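Local coordinates for transcription factor SPN1 (PDB 3NFQ), which regulates transcription by RNA polymerase II and may act both during and after recruitment of the TATA-binding protein, at residues L21-D32 against A49-V59; Q79-P87 against I98-L106. All coordinates share one frame; numbering follows the deposited sequence.

Contact 1: residues L21-D32 against A49-V59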
loop_
_atom_site.group_PDB
_atom_site.type_symbol
_atom_site.label_atom_id
_atom_site.label_comp_id
_atom_site.label_asym_id
_atom_site.label_seq_id
_atom_site.Cartn_x
_atom_site.Cartn_y
_atom_site.Cartn_z
ATOM N N LEU A 21 0.874 -9.222 9.407
ATOM C CA LEU A 21 0.271 -7.984 8.930
ATOM C C LEU A 21 0.049 -8.079 7.422
ATOM O O LEU A 21 -0.984 -7.701 6.901
ATOM C CB LEU A 21 1.185 -6.810 9.279
ATOM C CG LEU A 21 0.689 -5.448 8.823
ATOM C CD1 LEU A 21 -0.606 -5.085 9.546
ATOM C CD2 LEU A 21 1.782 -4.410 9.064
ATOM N N LYS A 22 1.010 -8.651 6.739
ATOM C CA LYS A 22 0.910 -8.836 5.313
ATOM C C LYS A 22 -0.375 -9.609 4.994
ATOM O O LYS A 22 -1.220 -9.151 4.230
ATOM C CB LYS A 22 2.167 -9.531 4.860
ATOM C CG LYS A 22 2.237 -9.782 3.421
ATOM C CD LYS A 22 3.658 -10.249 3.079
ATOM C CE LYS A 22 3.747 -10.637 1.615
ATOM N NZ LYS A 22 4.979 -11.456 1.465
ATOM N N ASP A 23 -0.568 -10.738 5.662
ATOM C CA ASP A 23 -1.815 -11.514 5.526
ATOM C C ASP A 23 -3.047 -10.755 5.923
ATOM O O ASP A 23 -4.055 -10.830 5.249
ATOM C CB ASP A 23 -1.787 -12.801 6.399
ATOM C CG ASP A 23 -0.688 -13.811 5.988
ATOM O OD1 ASP A 23 -0.242 -13.821 4.817
ATOM O OD2 ASP A 23 -0.304 -14.648 6.877
ATOM N N GLU A 24 -3.021 -10.054 7.056
ATOM C CA GLU A 24 -4.183 -9.290 7.422
ATOM C C GLU A 24 -4.540 -8.233 6.383
ATOM O O GLU A 24 -5.721 -7.933 6.196
ATOM C CB GLU A 24 -3.961 -8.536 8.726
ATOM C CG GLU A 24 -3.779 -9.440 9.970
ATOM C CD GLU A 24 -5.111 -9.996 10.481
ATOM O OE1 GLU A 24 -6.143 -9.304 10.300
ATOM O OE2 GLU A 24 -5.125 -11.119 11.061
HETATM N N MSE A 25 -3.519 -7.590 5.806
HETATM C CA MSE A 25 -3.803 -6.559 4.792
HETATM C C MSE A 25 -4.448 -7.182 3.593
HETATM O O MSE A 25 -5.379 -6.609 2.994
HETATM C CB MSE A 25 -2.489 -5.831 4.416
HETATM C CG MSE A 25 -2.040 -4.962 5.524
HETATM SE SE MSE A 25 -0.390 -3.980 4.876
HETATM C CE MSE A 25 -1.357 -2.656 3.749
ATOM N N ASN A 26 -3.941 -8.351 3.182
ATOM C CA ASN A 26 -4.531 -8.998 2.004
ATOM C C ASN A 26 -5.961 -9.456 2.267
ATOM O O ASN A 26 -6.805 -9.360 1.389
ATOM C CB ASN A 26 -3.712 -10.236 1.533
ATOM C CG ASN A 26 -2.319 -9.891 1.117
ATOM O OD1 ASN A 26 -1.418 -10.776 1.068
ATOM N ND2 ASN A 26 -2.091 -8.610 0.825
ATOM N N ILE A 27 -6.212 -9.971 3.467
ATOM C CA ILE A 27 -7.578 -10.419 3.819
ATOM C C ILE A 27 -8.496 -9.211 3.820
ATOM O O ILE A 27 -9.590 -9.230 3.294
ATOM C CB ILE A 27 -7.603 -11.086 5.213
ATOM C CG1 ILE A 27 -6.963 -12.472 5.128
ATOM C CG2 ILE A 27 -9.069 -11.153 5.737
ATOM C CD1 ILE A 27 -6.439 -13.028 6.491
ATOM N N ALA A 28 -8.048 -8.109 4.392
ATOM C CA ALA A 28 -8.908 -6.907 4.362
ATOM C C ALA A 28 -9.211 -6.417 2.964
ATOM O O ALA A 28 -10.345 -6.011 2.643
ATOM C CB ALA A 28 -8.278 -5.795 5.186
ATOM N N ALA A 29 -8.209 -6.464 2.081
ATOM C CA ALA A 29 -8.423 -5.993 0.741
ATOM C C ALA A 29 -9.426 -6.867 -0.053
ATOM O O ALA A 29 -10.276 -6.344 -0.828
ATOM C CB ALA A 29 -7.105 -5.916 0.031
ATOM N N GLN A 30 -9.287 -8.187 0.113
ATOM C CA GLN A 30 -10.218 -9.157 -0.497
ATOM C C GLN A 30 -11.620 -8.999 0.071
ATOM O O GLN A 30 -12.585 -8.936 -0.650
ATOM C CB GLN A 30 -9.706 -10.602 -0.295
ATOM C CG GLN A 30 -10.505 -11.621 -1.179
ATOM C CD GLN A 30 -10.591 -11.175 -2.670
ATOM O OE1 GLN A 30 -9.575 -10.870 -3.299
ATOM N NE2 GLN A 30 -11.823 -11.104 -3.214
ATOM N N LEU A 31 -11.740 -8.893 1.378
ATOM C CA LEU A 31 -13.091 -8.628 1.929
ATOM C C LEU A 31 -13.745 -7.370 1.363
ATOM O O LEU A 31 -14.936 -7.379 1.004
ATOM C CB LEU A 31 -13.091 -8.596 3.455
ATOM C CG LEU A 31 -12.753 -9.899 4.143
ATOM C CD1 LEU A 31 -12.481 -9.636 5.594
ATOM C CD2 LEU A 31 -13.845 -10.948 3.985
ATOM N N ASP A 32 -12.988 -6.275 1.295
ATOM C CA ASP A 32 -13.502 -5.027 0.736
ATOM C C ASP A 32 -13.876 -5.169 -0.757
ATOM O O ASP A 32 -14.887 -4.646 -1.198
ATOM C CB ASP A 32 -12.465 -3.899 0.941
ATOM C CG ASP A 32 -12.478 -3.356 2.372
ATOM O OD1 ASP A 32 -13.320 -3.865 3.149
ATOM O OD2 ASP A 32 -11.668 -2.447 2.716
ATOM N N ALA A 49 -17.394 -0.841 2.156
ATOM C CA ALA A 49 -16.157 -1.547 2.500
ATOM C C ALA A 49 -15.408 -0.842 3.666
ATOM O O ALA A 49 -15.157 0.369 3.662
ATOM C CB ALA A 49 -15.302 -1.694 1.230
HETATM N N MSE A 50 -15.169 -1.564 4.733
HETATM C CA MSE A 50 -14.511 -0.960 5.868
HETATM C C MSE A 50 -13.296 -1.698 6.360
HETATM O O MSE A 50 -12.679 -1.217 7.291
HETATM C CB MSE A 50 -15.487 -0.828 7.063
HETATM C CG MSE A 50 -16.740 -0.076 6.712
HETATM SE SE MSE A 50 -17.775 0.203 8.420
HETATM C CE MSE A 50 -18.125 -1.790 8.957
ATOM N N GLN A 51 -12.917 -2.840 5.774
ATOM C CA GLN A 51 -11.881 -3.623 6.428
ATOM C C GLN A 51 -10.508 -2.933 6.400
ATOM O O GLN A 51 -9.805 -2.925 7.415
ATOM C CB GLN A 51 -11.790 -5.058 5.901
ATOM C CG GLN A 51 -13.083 -5.898 6.123
ATOM C CD GLN A 51 -13.452 -5.947 7.622
ATOM O OE1 GLN A 51 -14.419 -5.332 8.000
ATOM N NE2 GLN A 51 -12.660 -6.645 8.449
ATOM N N LYS A 52 -10.106 -2.448 5.233
ATOM C CA LYS A 52 -8.845 -1.696 5.134
ATOM C C LYS A 52 -8.802 -0.485 6.069
ATOM O O LYS A 52 -7.819 -0.316 6.787
ATOM C CB LYS A 52 -8.605 -1.239 3.703
ATOM C CG LYS A 52 -8.454 -2.381 2.739
ATOM C CD LYS A 52 -7.943 -1.777 1.395
ATOM C CE LYS A 52 -8.904 -0.825 0.624
ATOM N NZ LYS A 52 -10.209 -1.573 0.305
ATOM N N VAL A 53 -9.856 0.323 6.093
ATOM C CA VAL A 53 -9.835 1.519 6.985
ATOM C C VAL A 53 -9.748 1.151 8.421
ATOM O O VAL A 53 -9.124 1.859 9.197
ATOM C CB VAL A 53 -10.993 2.550 6.756
ATOM C CG1 VAL A 53 -10.952 3.099 5.362
ATOM C CG2 VAL A 53 -12.368 1.975 7.042
ATOM N N LYS A 54 -10.339 0.018 8.808
ATOM C CA LYS A 54 -10.187 -0.389 10.186
ATOM C C LYS A 54 -8.786 -0.812 10.511
ATOM O O LYS A 54 -8.368 -0.684 11.647
ATOM C CB LYS A 54 -11.093 -1.574 10.525
ATOM C CG LYS A 54 -12.552 -1.208 10.566
ATOM C CD LYS A 54 -13.319 -2.438 11.105
ATOM C CE LYS A 54 -14.796 -2.270 10.898
ATOM N NZ LYS A 54 -15.513 -3.594 11.032
ATOM N N LEU A 55 -8.091 -1.432 9.536
ATOM C CA LEU A 55 -6.745 -1.879 9.732
ATOM C C LEU A 55 -5.719 -0.751 9.498
ATOM O O LEU A 55 -4.603 -0.851 9.949
ATOM C CB LEU A 55 -6.436 -3.066 8.820
ATOM C CG LEU A 55 -5.128 -3.848 8.951
ATOM C CD1 LEU A 55 -4.823 -4.394 10.398
ATOM C CD2 LEU A 55 -5.151 -4.998 7.962
ATOM N N LEU A 56 -6.091 0.294 8.790
ATOM C CA LEU A 56 -5.111 1.329 8.390
ATOM C C LEU A 56 -4.212 1.894 9.522
ATOM O O LEU A 56 -3.009 2.012 9.354
ATOM C CB LEU A 56 -5.834 2.421 7.585
ATOM C CG LEU A 56 -4.967 3.585 7.062
ATOM C CD1 LEU A 56 -3.938 3.073 5.985
ATOM C CD2 LEU A 56 -5.868 4.670 6.527
ATOM N N PRO A 57 -4.797 2.251 10.669
ATOM C CA PRO A 57 -3.990 2.740 11.814
ATOM C C PRO A 57 -2.816 1.822 12.173
ATOM O O PRO A 57 -1.723 2.290 12.452
ATOM C CB PRO A 57 -4.998 2.769 12.970
ATOM C CG PRO A 57 -6.332 3.032 12.280
ATOM C CD PRO A 57 -6.234 2.215 10.971
ATOM N N LYS A 58 -3.027 0.525 12.174
ATOM C CA LYS A 58 -1.961 -0.405 12.437
ATOM C C LYS A 58 -0.935 -0.427 11.338
ATOM O O LYS A 58 0.277 -0.498 11.605
ATOM C CB LYS A 58 -2.511 -1.812 12.639
ATOM C CG LYS A 58 -1.481 -2.745 13.199
ATOM C CD LYS A 58 -2.072 -4.139 13.263
ATOM C CE LYS A 58 -1.227 -5.099 14.091
ATOM N NZ LYS A 58 -2.030 -6.397 14.228
ATOM N N VAL A 59 -1.388 -0.339 10.080
ATOM C CA VAL A 59 -0.453 -0.376 9.000
ATOM C C VAL A 59 0.482 0.850 9.031
ATOM O O VAL A 59 1.708 0.741 8.846
ATOM C CB VAL A 59 -1.221 -0.365 7.657
ATOM C CG1 VAL A 59 -0.294 -0.086 6.520
ATOM C CG2 VAL A 59 -2.003 -1.690 7.467
HETATM O O HOH W 1 -9.587 -3.780 -1.483
HETATM O O HOH W 2 -11.900 0.044 3.804
#
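The Asp32 carboxylate accepts the first-turn amides of helix 51-59. Its OD1 accepts the backbone N of Gln51 at 2.8 Å through the syn lone pair. Its OD2 takes two donors from Lys52. The backbone N of Lys52 lies 3.0 Å from Asp32 OD2, above the carboxylate plane and 35° out of it. The ammonium NZ of Lys52 reaches the anti lone pair of the same OD2 and forms a salt bridge. Bends at chi3 and chi4 turn the Lys52 chain back and bring NZ to OD2. The methyl of Ala49 packs on Asp32 CG at 3.5 Å.

Farther along, the helices run nearly antiparallel, at 157°, and the packing is apolar. Ala28 CB meets Gln51 CB at 3.7 Å. Leu55 is a knob among Leu21, Glu24, Met25 and Ala28, and its CD2 lies 3.5 Å from Glu24 O. Selenomethionine Met25 stands nearly square to Leu55 and meets Val59 tip to tip, Met25 SE to Val59 CG2 at 3.8 Å.

Two waters extend the polar end. One links Ala29 O to Lys52 NZ. The other donates to Asp32 OD2 and accepts from Val53 N. Lys52 also touches Trp84 of helix 77-85 and Ile98 of helix 96-107. An alanine in place of Asp32 is likely to leave Lys52 NZ without its charge partner and the first-turn amides of Gln51 and Lys52 without their acceptor.

The contact joins the long N-terminal helix 10-42 to helix 51-63. The buried carboxylate sits at a helix N terminus beside an ammonium group. Both would probably stabilise its negative charge and keep it ionised.

Contact 2: residues Q79-P87 against I98-L106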
loop_
_atom_site.group_PDB
_atom_site.type_symbol
_atom_site.label_atom_id
_atom_site.label_comp_id
_atom_site.label_asym_id
_atom_site.label_seq_id
_atom_site.Cartn_x
_atom_site.Cartn_y
_atom_site.Cartn_z
ATOM N N GLN A 79 4.249 -5.486 -1.048
ATOM C CA GLN A 79 3.284 -6.135 -1.940
ATOM C C GLN A 79 1.867 -5.866 -1.498
ATOM O O GLN A 79 0.980 -5.624 -2.295
ATOM C CB GLN A 79 3.497 -7.656 -1.949
ATOM C CG GLN A 79 2.815 -8.261 -3.203
ATOM C CD GLN A 79 3.001 -9.758 -3.240
ATOM O OE1 GLN A 79 3.448 -10.320 -4.250
ATOM N NE2 GLN A 79 2.711 -10.399 -2.124
ATOM N N SER A 80 1.629 -6.035 -0.214
ATOM C CA SER A 80 0.312 -5.738 0.344
ATOM C C SER A 80 -0.041 -4.248 0.277
ATOM O O SER A 80 -1.189 -3.928 0.075
ATOM C CB SER A 80 0.241 -6.183 1.792
ATOM O OG SER A 80 0.325 -7.607 1.899
ATOM N N VAL A 81 0.940 -3.370 0.480
ATOM C CA VAL A 81 0.728 -1.908 0.290
ATOM C C VAL A 81 0.336 -1.632 -1.123
ATOM O O VAL A 81 -0.612 -0.900 -1.407
ATOM C CB VAL A 81 1.992 -1.095 0.670
ATOM C CG1 VAL A 81 1.824 0.429 0.315
ATOM C CG2 VAL A 81 2.307 -1.323 2.141
ATOM N N ARG A 82 1.012 -2.291 -2.052
ATOM C CA ARG A 82 0.683 -2.106 -3.423
ATOM C C ARG A 82 -0.716 -2.565 -3.726
ATOM O O ARG A 82 -1.422 -1.931 -4.516
ATOM C CB ARG A 82 1.663 -2.950 -4.242
ATOM C CG ARG A 82 1.364 -2.940 -5.699
ATOM C CD ARG A 82 1.801 -4.303 -6.195
ATOM N NE ARG A 82 0.670 -5.091 -6.471
ATOM C CZ ARG A 82 0.588 -6.414 -6.590
ATOM N NH1 ARG A 82 1.584 -7.281 -6.405
ATOM N NH2 ARG A 82 -0.612 -6.861 -6.890
ATOM N N ILE A 83 -1.130 -3.686 -3.132
ATOM C CA ILE A 83 -2.524 -4.166 -3.376
ATOM C C ILE A 83 -3.579 -3.149 -2.878
ATOM O O ILE A 83 -4.617 -2.930 -3.515
ATOM C CB ILE A 83 -2.736 -5.530 -2.671
ATOM C CG1 ILE A 83 -2.029 -6.603 -3.495
ATOM C CG2 ILE A 83 -4.237 -5.937 -2.629
ATOM C CD1 ILE A 83 -1.802 -7.908 -2.670
ATOM N N TRP A 84 -3.331 -2.535 -1.716
ATOM C CA TRP A 84 -4.223 -1.454 -1.287
ATOM C C TRP A 84 -4.292 -0.267 -2.250
ATOM O O TRP A 84 -5.358 0.296 -2.447
ATOM C CB TRP A 84 -3.870 -0.972 0.132
ATOM C CG TRP A 84 -4.274 -1.920 1.182
ATOM C CD1 TRP A 84 -4.461 -3.268 1.060
ATOM C CD2 TRP A 84 -4.510 -1.601 2.543
ATOM N NE1 TRP A 84 -4.773 -3.812 2.280
ATOM C CE2 TRP A 84 -4.838 -2.805 3.202
ATOM C CE3 TRP A 84 -4.502 -0.411 3.273
ATOM C CZ2 TRP A 84 -5.152 -2.859 4.525
ATOM C CZ3 TRP A 84 -4.795 -0.463 4.634
ATOM C CH2 TRP A 84 -5.116 -1.667 5.248
ATOM N N LEU A 85 -3.179 0.089 -2.900
ATOM C CA LEU A 85 -3.125 1.313 -3.718
ATOM C C LEU A 85 -3.597 1.051 -5.136
ATOM O O LEU A 85 -4.030 1.970 -5.828
ATOM C CB LEU A 85 -1.659 1.789 -3.764
ATOM C CG LEU A 85 -1.184 2.482 -2.453
ATOM C CD1 LEU A 85 0.316 2.758 -2.498
ATOM C CD2 LEU A 85 -1.992 3.753 -2.228
ATOM N N GLU A 86 -3.460 -0.185 -5.588
ATOM C CA GLU A 86 -3.638 -0.422 -7.023
ATOM C C GLU A 86 -5.050 -0.168 -7.499
ATOM O O GLU A 86 -6.040 -0.404 -6.770
ATOM C CB GLU A 86 -3.162 -1.849 -7.410
ATOM C CG GLU A 86 -4.131 -2.934 -7.183
ATOM C CD GLU A 86 -3.501 -4.349 -7.259
ATOM O OE1 GLU A 86 -2.403 -4.487 -7.803
ATOM O OE2 GLU A 86 -4.125 -5.319 -6.772
ATOM N N PRO A 87 -5.171 0.318 -8.745
ATOM C CA PRO A 87 -6.478 0.593 -9.290
ATOM C C PRO A 87 -7.202 -0.684 -9.591
ATOM O O PRO A 87 -6.578 -1.710 -9.916
ATOM C CB PRO A 87 -6.192 1.352 -10.610
ATOM C CG PRO A 87 -4.814 1.048 -10.925
ATOM C CD PRO A 87 -4.080 0.747 -9.641
ATOM N N ILE A 98 -6.763 6.555 2.395
ATOM C CA ILE A 98 -5.841 5.426 2.224
ATOM C C ILE A 98 -4.624 5.831 1.349
ATOM O O ILE A 98 -3.471 5.502 1.660
ATOM C CB ILE A 98 -6.571 4.202 1.654
ATOM C CG1 ILE A 98 -7.308 3.461 2.764
ATOM C CG2 ILE A 98 -5.501 3.199 0.909
ATOM C CD1 ILE A 98 -8.405 2.612 2.250
ATOM N N GLN A 99 -4.877 6.562 0.263
ATOM C CA GLN A 99 -3.773 6.982 -0.604
ATOM C C GLN A 99 -2.806 7.859 0.168
ATOM O O GLN A 99 -1.620 7.614 0.176
ATOM C CB GLN A 99 -4.275 7.768 -1.801
ATOM C CG GLN A 99 -5.246 7.022 -2.756
ATOM C CD GLN A 99 -5.735 7.922 -3.875
ATOM O OE1 GLN A 99 -4.964 8.697 -4.428
ATOM N NE2 GLN A 99 -7.008 7.812 -4.234
ATOM N N LYS A 100 -3.334 8.873 0.835
ATOM C CA LYS A 100 -2.480 9.829 1.512
ATOM C C LYS A 100 -1.728 9.195 2.688
ATOM O O LYS A 100 -0.527 9.444 2.894
ATOM C CB LYS A 100 -3.333 10.987 2.007
ATOM C CG LYS A 100 -2.435 12.083 2.465
ATOM C CD LYS A 100 -3.225 13.162 3.192
ATOM C CE LYS A 100 -2.284 14.344 3.409
ATOM N NZ LYS A 100 -3.104 15.521 3.787
ATOM N N SER A 101 -2.417 8.348 3.448
ATOM C CA SER A 101 -1.747 7.684 4.570
ATOM C C SER A 101 -0.654 6.763 4.113
ATOM O O SER A 101 0.432 6.713 4.705
ATOM C CB SER A 101 -2.720 6.861 5.407
ATOM O OG SER A 101 -3.658 7.753 5.994
ATOM N N LEU A 102 -0.945 5.961 3.096
ATOM C CA LEU A 102 0.118 5.063 2.599
ATOM C C LEU A 102 1.292 5.776 1.950
ATOM O O LEU A 102 2.471 5.413 2.170
ATOM C CB LEU A 102 -0.464 3.996 1.666
ATOM C CG LEU A 102 -1.428 2.994 2.318
ATOM C CD1 LEU A 102 -1.924 1.988 1.239
ATOM C CD2 LEU A 102 -0.764 2.252 3.420
ATOM N N PHE A 103 1.012 6.804 1.157
ATOM C CA PHE A 103 2.098 7.518 0.518
ATOM C C PHE A 103 2.927 8.283 1.572
ATOM O O PHE A 103 4.126 8.371 1.479
ATOM C CB PHE A 103 1.565 8.446 -0.601
ATOM C CG PHE A 103 1.524 7.783 -1.970
ATOM C CD1 PHE A 103 0.306 7.462 -2.566
ATOM C CD2 PHE A 103 2.700 7.535 -2.659
ATOM C CE1 PHE A 103 0.274 6.862 -3.868
ATOM C CE2 PHE A 103 2.658 6.938 -3.946
ATOM C CZ PHE A 103 1.462 6.612 -4.521
ATOM N N ALA A 104 2.305 8.788 2.622
ATOM C CA ALA A 104 3.106 9.454 3.634
ATOM C C ALA A 104 4.019 8.469 4.356
ATOM O O ALA A 104 5.188 8.768 4.667
ATOM C CB ALA A 104 2.172 10.211 4.668
ATOM N N ALA A 105 3.503 7.272 4.633
ATOM C CA ALA A 105 4.315 6.224 5.230
ATOM C C ALA A 105 5.424 5.752 4.311
ATOM O O ALA A 105 6.521 5.511 4.789
ATOM C CB ALA A 105 3.409 5.036 5.676
ATOM N N LEU A 106 5.193 5.649 3.001
ATOM C CA LEU A 106 6.225 5.213 2.057
ATOM C C LEU A 106 7.327 6.280 1.893
ATOM O O LEU A 106 8.466 5.964 1.524
ATOM C CB LEU A 106 5.655 4.974 0.677
ATOM C CG LEU A 106 4.723 3.755 0.465
ATOM C CD1 LEU A 106 3.953 3.911 -0.804
ATOM C CD2 LEU A 106 5.579 2.461 0.465
#
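Leu85 and Leu102 lie alongside, pointing opposite ways, and Leu85 CG comes 3.8 Å from Leu102 CD1. Leu85 is a knob in a hole formed by Gln99, Leu102, Phe103 and Leu106. With CG anti to the carbonyl carbon (chi1 -76°), its two methyls spread over that hole. CD2 rests on Gln99 CA at 4.0 Å, while CD1 meets Leu106 CD1 tip to tip at 4.2 Å. CD1 also lies over one face of the Phe103 ring, offset toward its rim.

Leu102 CD1 enters between neighbouring residues of helix 79-85. It packs on Trp84 CB at 3.7 Å, and the Trp84 side chain stands roughly perpendicular to that of Leu102. On another side it touches Val81 CG1. Ile98 CG2 approaches the Trp84 ring obliquely, at 4.4 Å from CE3. The indole NE1 hydrogen-bonds to Met25 O of helix 10-42. Phe103 packs edge-to-face with Tyr128, whose OH bonds to Leu85 O.

The helices run at 151° with their axes 10.5 Å apart, and leucine, valine and aromatic side chains fill the interface. This buried antiparallel pairing belongs to the core of an all-helical bundle, consistent with the TFIIS N-terminal family to which this region belongs.

From the N terminus, the chain runs along helix 10-42, turns back and enters helix 51-63. Contact 1 closes this first loop, with 16 residues between its segments. The chain then passes through helix 69-74 into helix 77-85. Contact 2 closes a second loop of 10 residues where helix 96-107 returns beside it. The contacts follow in series, neither nested nor crossed, with centres about 11 Å apart. Helix 77-85 joins them: its Trp84 and Ser80 turn to helix 10-42, with Ser80 OG probably hydrogen-bonded to Lys22 O. Lys52 O also packs against the Trp84 ring. The N-terminal helical pair is thus fastened to the centre of the bundle.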